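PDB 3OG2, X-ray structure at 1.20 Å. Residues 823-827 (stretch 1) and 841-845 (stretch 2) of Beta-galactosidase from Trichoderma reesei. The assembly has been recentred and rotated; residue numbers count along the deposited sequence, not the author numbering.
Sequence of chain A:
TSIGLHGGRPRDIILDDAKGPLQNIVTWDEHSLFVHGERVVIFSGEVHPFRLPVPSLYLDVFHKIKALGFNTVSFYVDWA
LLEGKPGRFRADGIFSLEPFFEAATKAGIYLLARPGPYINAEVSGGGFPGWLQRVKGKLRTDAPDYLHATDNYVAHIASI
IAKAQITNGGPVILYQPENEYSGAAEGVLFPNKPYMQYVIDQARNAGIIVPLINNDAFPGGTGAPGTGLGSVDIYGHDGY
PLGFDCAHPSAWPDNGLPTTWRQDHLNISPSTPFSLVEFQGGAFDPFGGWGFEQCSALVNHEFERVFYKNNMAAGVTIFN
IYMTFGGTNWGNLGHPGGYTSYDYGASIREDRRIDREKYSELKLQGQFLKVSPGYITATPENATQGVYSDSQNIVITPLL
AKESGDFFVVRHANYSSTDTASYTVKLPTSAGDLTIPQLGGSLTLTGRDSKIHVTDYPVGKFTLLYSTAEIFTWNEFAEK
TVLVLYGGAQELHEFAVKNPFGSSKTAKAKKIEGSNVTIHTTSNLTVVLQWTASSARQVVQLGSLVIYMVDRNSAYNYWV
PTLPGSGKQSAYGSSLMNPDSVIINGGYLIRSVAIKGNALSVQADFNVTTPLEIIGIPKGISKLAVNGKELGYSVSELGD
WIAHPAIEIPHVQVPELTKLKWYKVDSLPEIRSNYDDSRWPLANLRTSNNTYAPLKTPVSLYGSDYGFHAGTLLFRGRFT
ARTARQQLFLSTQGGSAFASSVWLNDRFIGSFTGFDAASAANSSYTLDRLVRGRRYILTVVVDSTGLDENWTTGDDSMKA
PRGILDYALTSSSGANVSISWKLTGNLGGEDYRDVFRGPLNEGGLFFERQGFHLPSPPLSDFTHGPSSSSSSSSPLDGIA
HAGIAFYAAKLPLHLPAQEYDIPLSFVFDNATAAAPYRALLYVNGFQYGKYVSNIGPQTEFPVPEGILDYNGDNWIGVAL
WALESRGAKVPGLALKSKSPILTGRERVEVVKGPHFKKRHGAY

Stretch 1, residues 823-827: LTGNL
Stretch 2 841-845: NEGGL

Residues 823-827 leave a strand at Thr 824 and continue as loop, running antiparallel to residues 841-845, which have no regular secondary structure. The segments come closest at Gly 825 and Gly 844, whose CA atoms lie 3.8 Å apart. No direct hydrogen bond joins them, and the contact buries 206 Å² in all.

The absence of a side chain at Gly 844 permits this approach. Gly 844 (phi/psi -99/4°) would direct a CB toward the opposing backbone, 2.8 Å from CA of Gly 825, a clash, and 3.3 Å from O of Thr 824. Without one, its CA packs 3.3 Å from O of Gly 825 and 3.7 Å from N of Asn 826. Gly 825 itself is at -117/-142° and Gly 843 at -96/-158°.

Thr 824, extended at -151/149°, points its CA-to-CB bond toward the second stretch. Its t rotamer (chi1 -168°) places CG2 4.0 Å from O of Gly 844, while OG1 donates a 2.7 Å hydrogen bond to O of Gly 825.

Asn 826 (-57/143°) sets its CB sideways, 3.3 Å from O of Glu 842 and 4.2 Å from CB of Glu 842. Its CA makes a CA-H...O contact with O of Gly 843 (3.4 Å, 141° at H). With chi1 69° (p) and chi2 -75°, the amide end leads away, and ND2 donates to water 1 at 3.0 Å.

The CA-to-CB bond of Glu 842 (-98/139°) points toward stretch 1; the side chain is m, t with chi3 8°. This conformation brings OE1 to two bridging waters, accepting from water 1 at 2.9 Å and water 2 at 2.7 Å. Water 1 also donates to O of Leu 827 (2.7 Å); water 2 accepts from N of Leu 827 (2.9 Å) and donates to O of Gly 843 (2.9 Å). Apart from that CA-H...O contact, the polar links described here run through the two waters.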

# COMPACT_ATOMS: atom_id res chain seq x y z
N LEU A 823 26.72 19.21 -16.41
CA LEU A 823 25.45 18.49 -16.17
C LEU A 823 24.73 19.10 -15.00
O LEU A 823 25.32 19.79 -14.17
CB LEU A 823 25.68 16.98 -15.96
CG LEU A 823 26.00 16.54 -14.50
CD1 LEU A 823 25.89 15.02 -14.42
CD2 LEU A 823 27.36 17.03 -13.99
N THR A 824 23.43 18.81 -14.93
CA THR A 824 22.70 19.09 -13.70
C THR A 824 21.54 18.09 -13.54
O THR A 824 20.93 17.66 -14.51
CB THR A 824 22.13 20.51 -13.67
OG1 THR A 824 21.68 20.79 -12.34
CG2 THR A 824 20.96 20.71 -14.66
N GLY A 825 21.26 17.84 -12.25
CA GLY A 825 19.97 17.34 -11.82
C GLY A 825 19.36 18.42 -10.89
O GLY A 825 19.50 19.62 -11.16
N ASN A 826 18.68 17.98 -9.82
CA ASN A 826 18.04 18.94 -8.92
C ASN A 826 19.11 19.91 -8.39
O ASN A 826 20.26 19.50 -8.11
CB ASN A 826 17.39 18.20 -7.75
CG ASN A 826 18.40 17.56 -6.79
OD1 ASN A 826 18.99 16.51 -7.13
ND2 ASN A 826 18.60 18.16 -5.62
N LEU A 827 18.72 21.16 -8.25
CA LEU A 827 19.68 22.16 -7.81
C LEU A 827 20.30 21.77 -6.48
O LEU A 827 19.58 21.53 -5.50
CB LEU A 827 18.97 23.52 -7.68
CG LEU A 827 19.92 24.68 -7.30
CD1 LEU A 827 20.87 24.97 -8.44
CD2 LEU A 827 19.07 25.94 -7.00
N ASN A 841 11.85 15.10 -4.45
CA ASN A 841 10.69 15.77 -5.04
C ASN A 841 10.97 16.49 -6.35
O ASN A 841 10.15 16.41 -7.27
CB ASN A 841 10.12 16.74 -3.96
CG ASN A 841 8.81 17.39 -4.42
OD1 ASN A 841 7.84 16.66 -4.67
ND2 ASN A 841 8.80 18.71 -4.53
N GLU A 842 12.11 17.20 -6.40
CA GLU A 842 12.48 17.95 -7.58
C GLU A 842 13.46 17.23 -8.48
O GLU A 842 14.44 16.67 -7.96
CB GLU A 842 13.36 19.16 -7.27
CG GLU A 842 12.70 20.10 -6.38
CD GLU A 842 13.52 21.31 -5.95
OE1 GLU A 842 14.66 21.70 -6.36
OE2 GLU A 842 12.86 21.93 -5.10
N GLY A 843 13.25 17.31 -9.77
CA GLY A 843 14.31 16.94 -10.72
C GLY A 843 15.09 18.17 -11.17
O GLY A 843 15.07 19.23 -10.49
N GLY A 844 15.74 18.04 -12.34
CA GLY A 844 16.69 19.04 -12.80
C GLY A 844 16.11 20.01 -13.83
O GLY A 844 16.93 20.77 -14.37
N LEU A 845 14.82 19.95 -14.18
CA LEU A 845 14.37 20.89 -15.19
C LEU A 845 14.45 22.34 -14.67
O LEU A 845 14.34 22.58 -13.47
CB LEU A 845 12.90 20.59 -15.55
CG LEU A 845 12.70 19.31 -16.38
CD1 LEU A 845 11.23 18.96 -16.47
CD2 LEU A 845 13.32 19.42 -17.77
O HOH W 1 17.09 20.73 -5.04
O HOH W 2 15.89 21.41 -8.76